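Local coordinates for nitronate monooxygenase family protein (Pseudomonas aeruginosa, PDB 4QIT) that catalyses the FMN-dependent oxidative denitrification of alkyl nitronates with molecular oxygen, with propionate 3-nitronate as the best and presumed physiological substrate, at residues S117-P122 with A142-Q147; P126-E131 with R149-V154; G188-F193 with G280-G285; A273-M278 with R289-A294. The protein carries 1 engineered substitution. All blocks are in the same frame, centred on the assembly; numbering follows the deposited sequence.

In this FMN-binding TIM barrel, contact 1 lies at the C-terminal end of the barrel strands and contact 2 between two helices packed over strands 135-139 and 157-162. Their centres are about 12 Å apart; both use helix 145-153, their segments alternate along the chain, and F118 packs on L128. Later in the chain come contacts 3 and 4, centres about 11 Å apart, which share the antiparallel sheet 188-189, 283-285, 273-275 and also alternate. Contact 4 packs loop 289-294 on edge strand 273-275. Contacts 2 and 4 lie on opposite sides of the chain's centre, centres about 37 Å apart. Contacts 1 and 2 thus belong to the barrel scaffold, 3 and 4 to the sheet beside the nitroethane.

Contact 1: S117-P122 with A142-Q147; sequences SFLEDP and APPRDQ
F118 meets P143 and Q147 at the C-terminal end of the TIM-barrel strands, where the loop leading to helix 124-131 packs against the turn that opens helix 145-153. The F118 side chain and the P143 ring cross at about a right angle: CD2 of F118 lies 3.9 Å from P143 CG, and CE2 is nearly as close to the same carbon. CB of F118 points toward the turn, and CG stands anti to the backbone N (chi1 -168°). The ring slides past the Q147 side chain, which runs in the opposite direction, with the ring and amide planes turned 48° apart. Q147 is extended beyond CG, and its OE1 comes within 3.2 Å of F118 CE2, approaching the ring obliquely. L119 adds a more exposed flank, its CD2 resting 3.9 Å from CD of P144, the N-cap residue of the helix.

On the loop side, S117 folds the chain into an ST turn, its OG accepting from L119 N at 3.1 Å, while S117 N donates to E120 OE1 on the anti lone pair. Both bonds lie within the turn 117-120 that carries F118. The aromatic ring also meets F138 of strand 135-139 and L124, L125 and L128 of helix 124-131, so it lies where strand, loop and both helices meet. No direct hydrogen bond joins the two segments; a water over one face of the F118 ring, offset toward its rim, donates to F118 O at 2.7 Å and to Q147 OE1 at 2.8 Å.

Contact 2: P126-E131 with R149-V154; sequences PMLLEE and RALQAV
L129 reaches across from helix 126-131 and sets its CD2 methyl against the backbone and side chains of segment 149-154. That methyl is 3.3 Å from the carbonyl oxygen of A150 and 3.7 Å from L151 CA, so it rests on main-chain atoms as much as on side chains. V154 CG2 approaches the same methyl to 3.9 Å, and L151 CD2 does so to 4.0 Å. The L151 methyl also touches L128 CB at 3.9 Å, which makes it a bridge between two successive leucines of the facing helix. A150 CB is a more distant apolar neighbour of L129 CD2.

L129 CG lies anti to the carbonyl carbon (chi1 -65°); its CD2 branch is the one that touches the partner. V154 turns its CB toward the other segment. The two short helical segments run nearly parallel, 17° between their directions and 9.6 Å between their axes, and the CA atoms of L129 and L151 are the nearest pair, 6.2 Å apart. No hydrogen bond crosses; the side-chain contacts are all apolar.

Farther out, L128 packs on V136 of strand 135-139 and I61 of helix 54-65, while L151 packs on F138 of that strand and V158 of strand 157-162. Helices 124-131 and 145-153 flank strand 135-139 in sequence, in the alternating beta-alpha units of a TIM barrel, and lie side by side over its parallel strands.

Contact 3: G188-F193 with G280-G285; sequences GSRGVF and GRSARG. Engineered in segment 188-193: S189 (natural residue His). With NIE (nitroethane), chain D; FMN (flavin mononucleotide), chain C.
G188 and S189 pair with R284 and A283 as antiparallel strands in a small three-stranded sheet beside the flavin, a buried contact that forms part of the nitroethane pocket. G188 and R284 are a hydrogen-bonded pair: G188 N donates to R284 O on a lone pair in the carbonyl plane, and R284 N returns a 2.8 Å bond to G188 O from above that carbonyl's plane. S189 and A283 are the non-hydrogen-bonded pair, with A283 CB 3.6 Å from S189 CA. Beyond the strand, R190 N donates to S282 O at 2.8 Å.

The loop that follows is held by R281. Its chain is extended from CG to NE, and the guanidinium meets V192 O end-on, NH1 at 2.8 Å and NH2 at 2.9 Å, the oxygen close to the guanidinium plane. NH2 adds a weak bond to F193 O, and a water joins R281 NH1 to R190 O and S282 O. R190 NE forms a salt bridge with D199, and R284 NH2 a hydrogen bond to I184 O.

S189, an engineered residue in place of histidine, donates its backbone N to nitroethane O4 at 2.8 Å in a nearly straight bond (169°), while G188 CA lies 3.3 Å from the same oxygen. This backbone N-H bond to the nitro group places the sheet edge at the nitroethane site beside the flavin, as expected of an FMN-dependent TIM-barrel nitronate monooxygenase.

Contact 4: A273-M278 with R289-A294; sequences ALTVTM and RMFFDA
F291 and T275 form the tight part of this contact, between strand 273-275 with the residues just after it and the loop 289-294. T275 CG2 sits over one face of the F291 ring, 3.6 Å from its centroid, a CH-pi contact in which the two side chains cross at about a right angle. A273 O lies at the ring's edge, in its plane, 3.4 Å from CE2, and M278 CE approaches CE1 obliquely. T277 makes the polar link: its OG1, between the backbone N and the carbonyl carbon (chi1 49°), donates a 2.7 Å bond to M290 O. Its CG2 methyl lies over one face of the F292 ring, 3.9 Å from the centroid. T275 OG1 accepts from T277 N in an ST turn just past the strand, and M278 CE packs 3.6 Å from M290 CB.

The other side is looser and hydrated. V276 CG2 and A294 CB are 4.1 Å apart, and two waters link the segments: one joins T275 OG1 to F292 O, the other accepts from V276 N and donates weakly to F292 O.

Strand 273-275, at the edge of the three-stranded sheet, pairs antiparallel with strand 283-285, M278 and M290 pack against helix 307-320, and F292 lies on W92 and Y95 of helix 86-101.

Contact 1: S117-P122 with A142-Q147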
loop_
_atom_site.group_PDB
_atom_site.type_symbol
_atom_site.label_atom_id
_atom_site.label_comp_id
_atom_site.label_asym_id
_atom_site.label_seq_id
_atom_site.Cartn_x
_atom_site.Cartn_y
_atom_site.Cartn_z
ATOM N N SER A 117 22.275 3.762 16.834
ATOM C CA SER A 117 21.033 4.470 17.066
ATOM C C SER A 117 21.280 5.740 17.866
ATOM O O SER A 117 22.244 5.826 18.634
ATOM C CB SER A 117 20.065 3.573 17.829
ATOM O OG SER A 117 18.876 4.275 18.134
ATOM N N PHE A 118 20.396 6.717 17.683
ATOM C CA PHE A 118 20.379 7.933 18.479
ATOM C C PHE A 118 20.260 7.549 19.950
ATOM O O PHE A 118 20.761 8.253 20.835
ATOM C CB PHE A 118 19.189 8.796 18.048
ATOM C CG PHE A 118 19.212 10.207 18.589
ATOM C CD1 PHE A 118 20.180 11.115 18.168
ATOM C CD2 PHE A 118 18.243 10.631 19.492
ATOM C CE1 PHE A 118 20.189 12.417 18.656
ATOM C CE2 PHE A 118 18.249 11.935 19.981
ATOM C CZ PHE A 118 19.220 12.824 19.562
ATOM N N LEU A 119 19.613 6.417 20.204
ATOM C CA LEU A 119 19.405 5.934 21.569
ATOM C C LEU A 119 20.655 5.343 22.216
ATOM O O LEU A 119 20.663 5.103 23.426
ATOM C CB LEU A 119 18.273 4.907 21.593
ATOM C CG LEU A 119 16.956 5.406 21.001
ATOM C CD1 LEU A 119 15.906 4.325 21.067
ATOM C CD2 LEU A 119 16.477 6.658 21.725
ATOM N N GLU A 120 21.703 5.102 21.431
ATOM C CA GLU A 120 22.917 4.492 21.983
ATOM C C GLU A 120 24.206 5.294 21.787
ATOM O O GLU A 120 25.244 4.927 22.335
ATOM C CB GLU A 120 23.108 3.071 21.439
ATOM C CG GLU A 120 23.538 3.018 19.986
ATOM C CD GLU A 120 23.449 1.623 19.409
ATOM O OE1 GLU A 120 22.848 1.460 18.325
ATOM O OE2 GLU A 120 23.974 0.674 20.028
ATOM N N ASP A 121 24.156 6.376 21.015
ATOM C CA ASP A 121 25.336 7.222 20.831
ATOM C C ASP A 121 25.099 8.575 21.489
ATOM O O ASP A 121 24.477 9.454 20.903
ATOM C CB ASP A 121 25.665 7.407 19.343
ATOM C CG ASP A 121 26.978 8.156 19.114
ATOM O OD1 ASP A 121 27.531 8.740 20.074
ATOM O OD2 ASP A 121 27.466 8.164 17.962
ATOM N N PRO A 122 25.618 8.751 22.713
ATOM C CA PRO A 122 25.374 9.966 23.495
ATOM C C PRO A 122 26.069 11.216 22.948
ATOM O O PRO A 122 25.826 12.304 23.470
ATOM C CB PRO A 122 25.935 9.603 24.876
ATOM C CG PRO A 122 26.968 8.569 24.603
ATOM C CD PRO A 122 26.434 7.770 23.451
ATOM N N ALA A 142 10.814 7.343 18.079
ATOM C CA ALA A 142 10.932 8.704 18.581
ATOM C C ALA A 142 11.867 8.688 19.780
ATOM O O ALA A 142 11.832 7.751 20.587
ATOM C CB ALA A 142 9.579 9.246 18.977
ATOM N N PRO A 143 12.713 9.715 19.905
ATOM C CA PRO A 143 13.551 9.818 21.100
ATOM C C PRO A 143 12.685 10.120 22.318
ATOM O O PRO A 143 11.523 10.500 22.159
ATOM C CB PRO A 143 14.437 11.035 20.803
ATOM C CG PRO A 143 14.386 11.206 19.308
ATOM C CD PRO A 143 13.009 10.777 18.927
ATOM N N PRO A 144 13.245 9.954 23.528
ATOM C CA PRO A 144 12.511 10.394 24.717
ATOM C C PRO A 144 12.081 11.861 24.622
ATOM O O PRO A 144 12.753 12.683 23.988
ATOM C CB PRO A 144 13.537 10.220 25.841
ATOM C CG PRO A 144 14.421 9.121 25.370
ATOM C CD PRO A 144 14.520 9.299 23.873
ATOM N N ARG A 145 10.956 12.175 25.256
ATOM C CA ARG A 145 10.396 13.522 25.238
ATOM C C ARG A 145 11.390 14.605 25.660
ATOM O O ARG A 145 11.432 15.686 25.066
ATOM C CB ARG A 145 9.158 13.572 26.132
ATOM C CG ARG A 145 8.652 14.971 26.411
ATOM C CD ARG A 145 7.315 15.216 25.740
ATOM N NE ARG A 145 6.417 15.982 26.599
ATOM C CZ ARG A 145 5.151 16.253 26.299
ATOM N NH1 ARG A 145 4.631 15.815 25.159
ATOM N NH2 ARG A 145 4.402 16.959 27.137
ATOM N N ASP A 146 12.205 14.312 26.671
ATOM C CA ASP A 146 13.147 15.308 27.181
ATOM C C ASP A 146 14.235 15.659 26.166
ATOM O O ASP A 146 14.742 16.779 26.164
ATOM C CB ASP A 146 13.773 14.856 28.505
ATOM C CG ASP A 146 14.775 13.733 28.324
ATOM O OD1 ASP A 146 14.395 12.675 27.775
ATOM O OD2 ASP A 146 15.946 13.909 28.721
ATOM N N GLN A 147 14.588 14.707 25.304
ATOM C CA GLN A 147 15.563 14.966 24.246
ATOM C C GLN A 147 14.968 15.777 23.096
ATOM O O GLN A 147 15.618 16.685 22.581
ATOM C CB GLN A 147 16.169 13.660 23.740
ATOM C CG GLN A 147 16.958 12.920 24.808
ATOM C CD GLN A 147 17.581 11.651 24.285
ATOM O OE1 GLN A 147 17.997 11.581 23.126
ATOM N NE2 GLN A 147 17.644 10.631 25.131
HETATM O O HOH W 1 20.399 10.431 22.357
#

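Contact 2: P126-E131 with R149-V154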
loop_
_atom_site.group_PDB
_atom_site.type_symbol
_atom_site.label_atom_id
_atom_site.label_comp_id
_atom_site.label_asym_id
_atom_site.label_seq_id
_atom_site.Cartn_x
_atom_site.Cartn_y
_atom_site.Cartn_z
ATOM N N PRO A 126 24.359 16.349 21.848
ATOM C CA PRO A 126 25.036 17.629 22.095
ATOM C C PRO A 126 25.608 18.265 20.826
ATOM O O PRO A 126 25.630 19.494 20.731
ATOM C CB PRO A 126 26.151 17.261 23.086
ATOM C CG PRO A 126 26.308 15.780 22.976
ATOM C CD PRO A 126 24.952 15.252 22.630
ATOM N N MET A 127 26.048 17.461 19.863
ATOM C CA MET A 127 26.504 18.020 18.587
ATOM C C MET A 127 25.382 18.768 17.864
ATOM O O MET A 127 25.595 19.867 17.331
ATOM C CB MET A 127 27.104 16.932 17.692
ATOM C CG MET A 127 27.647 17.440 16.369
ATOM S SD MET A 127 26.418 17.596 15.052
ATOM C CE MET A 127 26.053 15.874 14.706
ATOM N N LEU A 128 24.187 18.182 17.849
ATOM C CA LEU A 128 23.044 18.840 17.215
ATOM C C LEU A 128 22.647 20.129 17.936
ATOM O O LEU A 128 22.233 21.099 17.301
ATOM C CB LEU A 128 21.848 17.883 17.124
ATOM C CG LEU A 128 22.021 16.653 16.228
ATOM C CD1 LEU A 128 20.830 15.718 16.400
ATOM C CD2 LEU A 128 22.178 17.056 14.767
ATOM N N LEU A 129 22.774 20.137 19.262
ATOM C CA LEU A 129 22.421 21.316 20.051
ATOM C C LEU A 129 23.395 22.460 19.768
ATOM O O LEU A 129 23.033 23.635 19.854
ATOM C CB LEU A 129 22.387 20.979 21.547
ATOM C CG LEU A 129 21.305 19.988 21.985
ATOM C CD1 LEU A 129 21.446 19.678 23.464
ATOM C CD2 LEU A 129 19.919 20.517 21.682
ATOM N N GLU A 130 24.624 22.110 19.405
ATOM C CA GLU A 130 25.625 23.112 19.049
ATOM C C GLU A 130 25.404 23.654 17.636
ATOM O O GLU A 130 25.458 24.864 17.407
ATOM C CB GLU A 130 27.031 22.521 19.141
ATOM C CG GLU A 130 27.500 22.179 20.549
ATOM C CD GLU A 130 28.824 21.438 20.539
ATOM O OE1 GLU A 130 29.786 21.924 21.172
ATOM O OE2 GLU A 130 28.904 20.364 19.901
ATOM N N GLU A 131 25.162 22.755 16.685
ATOM C CA GLU A 131 25.075 23.144 15.276
ATOM C C GLU A 131 23.718 23.734 14.886
ATOM O O GLU A 131 23.635 24.539 13.954
ATOM C CB GLU A 131 25.418 21.957 14.365
ATOM C CG GLU A 131 26.844 21.440 14.511
ATOM C CD GLU A 131 27.900 22.515 14.298
ATOM O OE1 GLU A 131 27.786 23.302 13.330
ATOM O OE2 GLU A 131 28.858 22.567 15.097
ATOM N N ARG A 149 12.564 17.846 23.498
ATOM C CA ARG A 149 12.470 19.170 24.117
ATOM C C ARG A 149 13.785 19.946 24.078
ATOM O O ARG A 149 13.797 21.152 23.823
ATOM C CB ARG A 149 12.016 19.038 25.572
ATOM C CG ARG A 149 10.553 18.655 25.731
ATOM C CD ARG A 149 9.625 19.689 25.119
ATOM N NE ARG A 149 8.233 19.250 25.152
ATOM C CZ ARG A 149 7.251 19.836 24.475
ATOM N NH1 ARG A 149 7.514 20.889 23.715
ATOM N NH2 ARG A 149 6.013 19.370 24.554
ATOM N N ALA A 150 14.884 19.252 24.344
ATOM C CA ALA A 150 16.199 19.881 24.330
ATOM C C ALA A 150 16.523 20.470 22.954
ATOM O O ALA A 150 17.066 21.573 22.855
ATOM C CB ALA A 150 17.260 18.891 24.754
ATOM N N LEU A 151 16.194 19.728 21.897
ATOM C CA LEU A 151 16.387 20.217 20.534
ATOM C C LEU A 151 15.507 21.432 20.262
ATOM O O LEU A 151 15.950 22.423 19.675
ATOM C CB LEU A 151 16.073 19.106 19.523
ATOM C CG LEU A 151 17.021 17.908 19.529
ATOM C CD1 LEU A 151 16.382 16.693 18.860
ATOM C CD2 LEU A 151 18.322 18.259 18.831
ATOM N N GLN A 152 14.257 21.357 20.698
ATOM C CA GLN A 152 13.307 22.437 20.478
ATOM C C GLN A 152 13.713 23.698 21.242
ATOM O O GLN A 152 13.449 24.814 20.796
ATOM C CB GLN A 152 11.895 21.976 20.852
ATOM C CG GLN A 152 11.326 20.942 19.860
ATOM C CD GLN A 152 10.109 20.198 20.383
ATOM O OE1 GLN A 152 9.981 19.949 21.586
ATOM N NE2 GLN A 152 9.214 19.815 19.475
ATOM N N ALA A 153 14.384 23.505 22.373
ATOM C CA ALA A 153 14.813 24.618 23.220
ATOM C C ALA A 153 15.793 25.551 22.507
ATOM O O ALA A 153 15.878 26.739 22.834
ATOM C CB ALA A 153 15.422 24.087 24.517
ATOM N N VAL A 154 16.539 25.019 21.540
ATOM C CA VAL A 154 17.465 25.841 20.767
ATOM C C VAL A 154 16.907 26.152 19.372
ATOM O O VAL A 154 17.649 26.550 18.469
ATOM C CB VAL A 154 18.877 25.212 20.672
ATOM C CG1 VAL A 154 19.514 25.121 22.053
ATOM C CG2 VAL A 154 18.816 23.842 20.029
#

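Contact 3: G188-F193 with G280-G285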
loop_
_atom_site.group_PDB
_atom_site.type_symbol
_atom_site.label_atom_id
_atom_site.label_comp_id
_atom_site.label_asym_id
_atom_site.label_seq_id
_atom_site.Cartn_x
_atom_site.Cartn_y
_atom_site.Cartn_z
ATOM N N GLY A 188 13.084 2.583 0.342
ATOM C CA GLY A 188 14.017 2.491 1.456
ATOM C C GLY A 188 13.415 1.801 2.666
ATOM O O GLY A 188 12.423 1.066 2.554
ATOM N N SER A 189 14.024 2.024 3.825
ATOM C CA SER A 189 13.618 1.285 5.022
ATOM C C SER A 189 12.235 1.704 5.519
ATOM O O SER A 189 11.916 2.899 5.612
ATOM C CB SER A 189 14.649 1.444 6.143
ATOM O OG SER A 189 15.902 0.900 5.749
ATOM N N ARG A 190 11.416 0.713 5.849
ATOM C CA ARG A 190 10.129 1.019 6.465
ATOM C C ARG A 190 10.316 1.567 7.880
ATOM O O ARG A 190 11.124 1.062 8.652
ATOM C CB ARG A 190 9.212 -0.201 6.458
ATOM C CG ARG A 190 8.729 -0.490 5.043
ATOM C CD ARG A 190 7.513 -1.370 4.936
ATOM N NE ARG A 190 6.396 -1.029 5.827
ATOM C CZ ARG A 190 5.612 0.046 5.749
ATOM N NH1 ARG A 190 5.809 0.992 4.840
ATOM N NH2 ARG A 190 4.611 0.171 6.607
ATOM N N GLY A 191 9.550 2.600 8.218
ATOM C CA GLY A 191 9.704 3.264 9.504
ATOM C C GLY A 191 9.035 2.561 10.670
ATOM O O GLY A 191 8.847 3.174 11.720
ATOM N N VAL A 192 8.671 1.290 10.496
ATOM C CA VAL A 192 7.993 0.512 11.537
ATOM C C VAL A 192 8.802 0.488 12.835
ATOM O O VAL A 192 9.999 0.184 12.818
ATOM C CB VAL A 192 7.754 -0.934 11.071
ATOM C CG1 VAL A 192 7.066 -1.740 12.188
ATOM C CG2 VAL A 192 6.925 -0.965 9.803
ATOM N N PHE A 193 8.157 0.821 13.954
ATOM C CA PHE A 193 8.870 0.927 15.233
ATOM C C PHE A 193 9.324 -0.438 15.748
ATOM O O PHE A 193 10.478 -0.600 16.162
ATOM C CB PHE A 193 7.992 1.586 16.312
ATOM C CG PHE A 193 7.858 3.088 16.193
ATOM C CD1 PHE A 193 8.093 3.753 14.995
ATOM C CD2 PHE A 193 7.464 3.835 17.300
ATOM C CE1 PHE A 193 7.954 5.139 14.910
ATOM C CE2 PHE A 193 7.326 5.215 17.224
ATOM C CZ PHE A 193 7.571 5.869 16.019
ATOM N N GLY A 280 18.370 -6.438 7.391
ATOM C CA GLY A 280 17.807 -6.939 8.632
ATOM C C GLY A 280 16.528 -6.224 9.040
ATOM O O GLY A 280 15.896 -6.588 10.035
ATOM N N ARG A 281 16.149 -5.205 8.271
ATOM C CA ARG A 281 14.898 -4.471 8.492
ATOM C C ARG A 281 14.205 -4.311 7.149
ATOM O O ARG A 281 14.860 -4.063 6.130
ATOM C CB ARG A 281 15.159 -3.083 9.093
ATOM C CG ARG A 281 14.700 -2.923 10.548
ATOM C CD ARG A 281 14.953 -1.499 11.023
ATOM N NE ARG A 281 14.362 -1.210 12.332
ATOM C CZ ARG A 281 13.094 -0.855 12.520
ATOM N NH1 ARG A 281 12.267 -0.776 11.490
ATOM N NH2 ARG A 281 12.647 -0.596 13.748
ATOM N N SER A 282 12.880 -4.434 7.142
ATOM C CA SER A 282 12.117 -4.347 5.899
ATOM C C SER A 282 12.388 -3.033 5.161
ATOM O O SER A 282 12.321 -1.943 5.751
ATOM C CB SER A 282 10.627 -4.440 6.209
ATOM O OG SER A 282 9.867 -4.557 5.016
ATOM N N ALA A 283 12.690 -3.146 3.867
ATOM C CA ALA A 283 13.045 -1.996 3.037
ATOM C C ALA A 283 12.659 -2.263 1.597
ATOM O O ALA A 283 12.695 -3.408 1.149
ATOM C CB ALA A 283 14.527 -1.706 3.148
ATOM N N ARG A 284 12.270 -1.207 0.883
ATOM C CA ARG A 284 11.768 -1.328 -0.473
ATOM C C ARG A 284 12.775 -0.878 -1.528
ATOM O O ARG A 284 13.288 0.240 -1.475
ATOM C CB ARG A 284 10.481 -0.523 -0.644
ATOM C CG ARG A 284 9.922 -0.620 -2.081
ATOM C CD ARG A 284 8.633 0.199 -2.293
ATOM N NE ARG A 284 7.565 -0.242 -1.395
ATOM C CZ ARG A 284 6.890 -1.380 -1.519
ATOM N NH1 ARG A 284 7.146 -2.224 -2.519
ATOM N NH2 ARG A 284 5.965 -1.678 -0.613
ATOM N N GLY A 285 13.026 -1.732 -2.509
ATOM C CA GLY A 285 13.879 -1.329 -3.613
ATOM C C GLY A 285 13.675 -2.177 -4.842
ATOM O O GLY A 285 12.726 -2.957 -4.925
HETATM N N3 NIE D . 17.233 3.349 3.552
HETATM C C1 NIE D . 17.495 3.375 5.910
HETATM C C2 NIE D . 18.186 3.577 4.580
HETATM O O4 NIE D . 16.120 3.858 3.649
HETATM O O5 NIE D . 17.414 2.285 2.717
HETATM N N1 FMN C . 14.403 7.624 5.482
HETATM C C2 FMN C . 15.157 7.899 6.615
HETATM O O2 FMN C . 14.584 8.236 7.643
HETATM N N3 FMN C . 16.532 7.832 6.600
HETATM C C4 FMN C . 17.164 7.449 5.435
HETATM O O4 FMN C . 18.387 7.361 5.376
HETATM C C4A FMN C . 16.416 7.163 4.307
HETATM N N5 FMN C . 17.077 6.783 3.169
HETATM C C5A FMN C . 16.379 6.509 2.018
HETATM C C6 FMN C . 17.094 6.142 0.886
HETATM C C7 FMN C . 16.441 5.869 -0.299
HETATM C C7M FMN C . 17.286 5.502 -1.485
HETATM C C8 FMN C . 15.048 5.937 -0.350
HETATM C C8M FMN C . 14.324 5.622 -1.627
HETATM C C9 FMN C . 14.332 6.301 0.796
HETATM C C9A FMN C . 14.994 6.596 1.993
HETATM N N10 FMN C . 14.311 6.969 3.151
HETATM C C10 FMN C . 15.029 7.246 4.312
HETATM C "C1'" FMN C . 12.804 7.039 3.157
HETATM C "C2'" FMN C . 12.266 8.429 2.863
HETATM O "O2'" FMN C . 12.428 9.240 3.998
HETATM C "C3'" FMN C . 10.781 8.382 2.532
HETATM O "O3'" FMN C . 10.058 7.585 3.446
HETATM C "C4'" FMN C . 10.636 7.761 1.161
HETATM O "O4'" FMN C . 11.713 8.171 0.339
HETATM C "C5'" FMN C . 9.338 8.250 0.542
HETATM O "O5'" FMN C . 9.085 7.357 -0.499
HETATM P P FMN C . 9.335 7.756 -2.019
HETATM O O1P FMN C . 9.310 9.255 -2.157
HETATM O O2P FMN C . 8.277 7.063 -2.821
HETATM O O3P FMN C . 10.701 7.241 -2.333
HETATM O O HOH W 2 12.223 -1.340 8.466
#

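Contact 4: A273-M278 with R289-A294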
loop_
_atom_site.group_PDB
_atom_site.type_symbol
_atom_site.label_atom_id
_atom_site.label_comp_id
_atom_site.label_asym_id
_atom_site.label_seq_id
_atom_site.Cartn_x
_atom_site.Cartn_y
_atom_site.Cartn_z
ATOM N N ALA A 273 10.076 -4.217 -4.520
ATOM C CA ALA A 273 9.677 -5.224 -3.541
ATOM C C ALA A 273 10.290 -4.909 -2.194
ATOM O O ALA A 273 11.262 -4.149 -2.098
ATOM C CB ALA A 273 10.094 -6.619 -3.999
ATOM N N LEU A 274 9.710 -5.500 -1.156
ATOM C CA LEU A 274 10.245 -5.395 0.195
ATOM C C LEU A 274 11.182 -6.551 0.484
ATOM O O LEU A 274 10.945 -7.687 0.059
ATOM C CB LEU A 274 9.105 -5.422 1.213
ATOM C CG LEU A 274 8.176 -4.217 1.151
ATOM C CD1 LEU A 274 6.889 -4.474 1.938
ATOM C CD2 LEU A 274 8.906 -3.015 1.714
ATOM N N THR A 275 12.252 -6.267 1.215
ATOM C CA THR A 275 13.178 -7.305 1.636
ATOM C C THR A 275 13.669 -7.030 3.052
ATOM O O THR A 275 13.856 -5.875 3.445
ATOM C CB THR A 275 14.391 -7.406 0.681
ATOM O OG1 THR A 275 15.288 -8.422 1.154
ATOM C CG2 THR A 275 15.151 -6.062 0.578
ATOM N N VAL A 276 13.863 -8.096 3.821
ATOM C CA VAL A 276 14.540 -7.980 5.109
ATOM C C VAL A 276 15.957 -8.541 5.055
ATOM O O VAL A 276 16.719 -8.374 6.002
ATOM C CB VAL A 276 13.790 -8.701 6.252
ATOM C CG1 VAL A 276 12.394 -8.138 6.407
ATOM C CG2 VAL A 276 13.776 -10.222 6.032
ATOM N N THR A 277 16.313 -9.196 3.954
ATOM C CA THR A 277 17.605 -9.892 3.887
ATOM C C THR A 277 18.780 -8.979 3.523
ATOM O O THR A 277 19.944 -9.337 3.730
ATOM C CB THR A 277 17.550 -11.110 2.945
ATOM O OG1 THR A 277 16.966 -10.727 1.695
ATOM C CG2 THR A 277 16.711 -12.225 3.575
ATOM N N MET A 278 18.482 -7.804 2.987
ATOM C CA MET A 278 19.511 -6.811 2.693
ATOM C C MET A 278 20.108 -6.204 3.965
ATOM O O MET A 278 21.329 -6.122 4.113
ATOM C CB MET A 278 18.930 -5.700 1.802
ATOM C CG MET A 278 19.934 -4.631 1.363
ATOM S SD MET A 278 20.843 -5.035 -0.140
ATOM C CE MET A 278 19.512 -4.976 -1.344
ATOM N N ARG A 289 19.738 -9.957 -6.353
ATOM C CA ARG A 289 20.140 -11.196 -5.684
ATOM C C ARG A 289 20.115 -11.125 -4.153
ATOM O O ARG A 289 20.057 -12.163 -3.480
ATOM C CB ARG A 289 21.496 -11.676 -6.217
ATOM C CG ARG A 289 21.457 -11.950 -7.711
ATOM C CD ARG A 289 22.777 -12.502 -8.222
ATOM N NE ARG A 289 23.102 -13.795 -7.624
ATOM C CZ ARG A 289 24.286 -14.386 -7.755
ATOM N NH1 ARG A 289 25.239 -13.796 -8.451
ATOM N NH2 ARG A 289 24.513 -15.558 -7.180
ATOM N N MET A 290 20.117 -9.913 -3.599
ATOM C CA MET A 290 19.963 -9.758 -2.156
ATOM C C MET A 290 18.523 -9.866 -1.668
ATOM O O MET A 290 18.285 -9.821 -0.462
ATOM C CB MET A 290 20.566 -8.437 -1.667
ATOM C CG MET A 290 22.077 -8.437 -1.572
ATOM S SD MET A 290 22.714 -9.858 -0.640
ATOM C CE MET A 290 21.800 -9.764 0.909
ATOM N N PHE A 291 17.571 -10.015 -2.587
ATOM C CA PHE A 291 16.154 -10.100 -2.220
ATOM C C PHE A 291 15.713 -11.558 -2.245
ATOM O O PHE A 291 15.172 -12.037 -3.246
ATOM C CB PHE A 291 15.276 -9.318 -3.209
ATOM C CG PHE A 291 15.340 -7.813 -3.071
ATOM C CD1 PHE A 291 16.538 -7.122 -3.237
ATOM C CD2 PHE A 291 14.172 -7.081 -2.870
ATOM C CE1 PHE A 291 16.577 -5.736 -3.165
ATOM C CE2 PHE A 291 14.202 -5.698 -2.799
ATOM C CZ PHE A 291 15.405 -5.024 -2.939
ATOM N N PHE A 292 15.934 -12.272 -1.151
ATOM C CA PHE A 292 15.480 -13.656 -1.095
ATOM C C PHE A 292 14.557 -13.927 0.088
ATOM O O PHE A 292 14.336 -13.059 0.938
ATOM C CB PHE A 292 16.659 -14.637 -1.145
ATOM C CG PHE A 292 17.684 -14.426 -0.072
ATOM C CD1 PHE A 292 18.750 -13.563 -0.274
ATOM C CD2 PHE A 292 17.601 -15.117 1.129
ATOM C CE1 PHE A 292 19.705 -13.374 0.711
ATOM C CE2 PHE A 292 18.549 -14.939 2.114
ATOM C CZ PHE A 292 19.605 -14.065 1.909
ATOM N N ASP A 293 14.007 -15.140 0.128
ATOM C CA ASP A 293 13.058 -15.508 1.171
ATOM C C ASP A 293 13.794 -15.950 2.431
ATOM O O ASP A 293 14.451 -16.992 2.443
ATOM C CB ASP A 293 12.148 -16.635 0.677
ATOM C CG ASP A 293 10.948 -16.856 1.577
ATOM O OD1 ASP A 293 10.920 -16.318 2.705
ATOM O OD2 ASP A 293 10.022 -17.579 1.155
ATOM N N ALA A 294 13.665 -15.164 3.496
ATOM C CA ALA A 294 14.312 -15.477 4.767
ATOM C C ALA A 294 13.692 -16.699 5.433
ATOM O O ALA A 294 14.271 -17.269 6.355
ATOM C CB ALA A 294 14.243 -14.286 5.700
HETATM O O HOH W 3 13.744 -10.603 0.218
HETATM O O HOH W 4 12.941 -10.590 2.639
#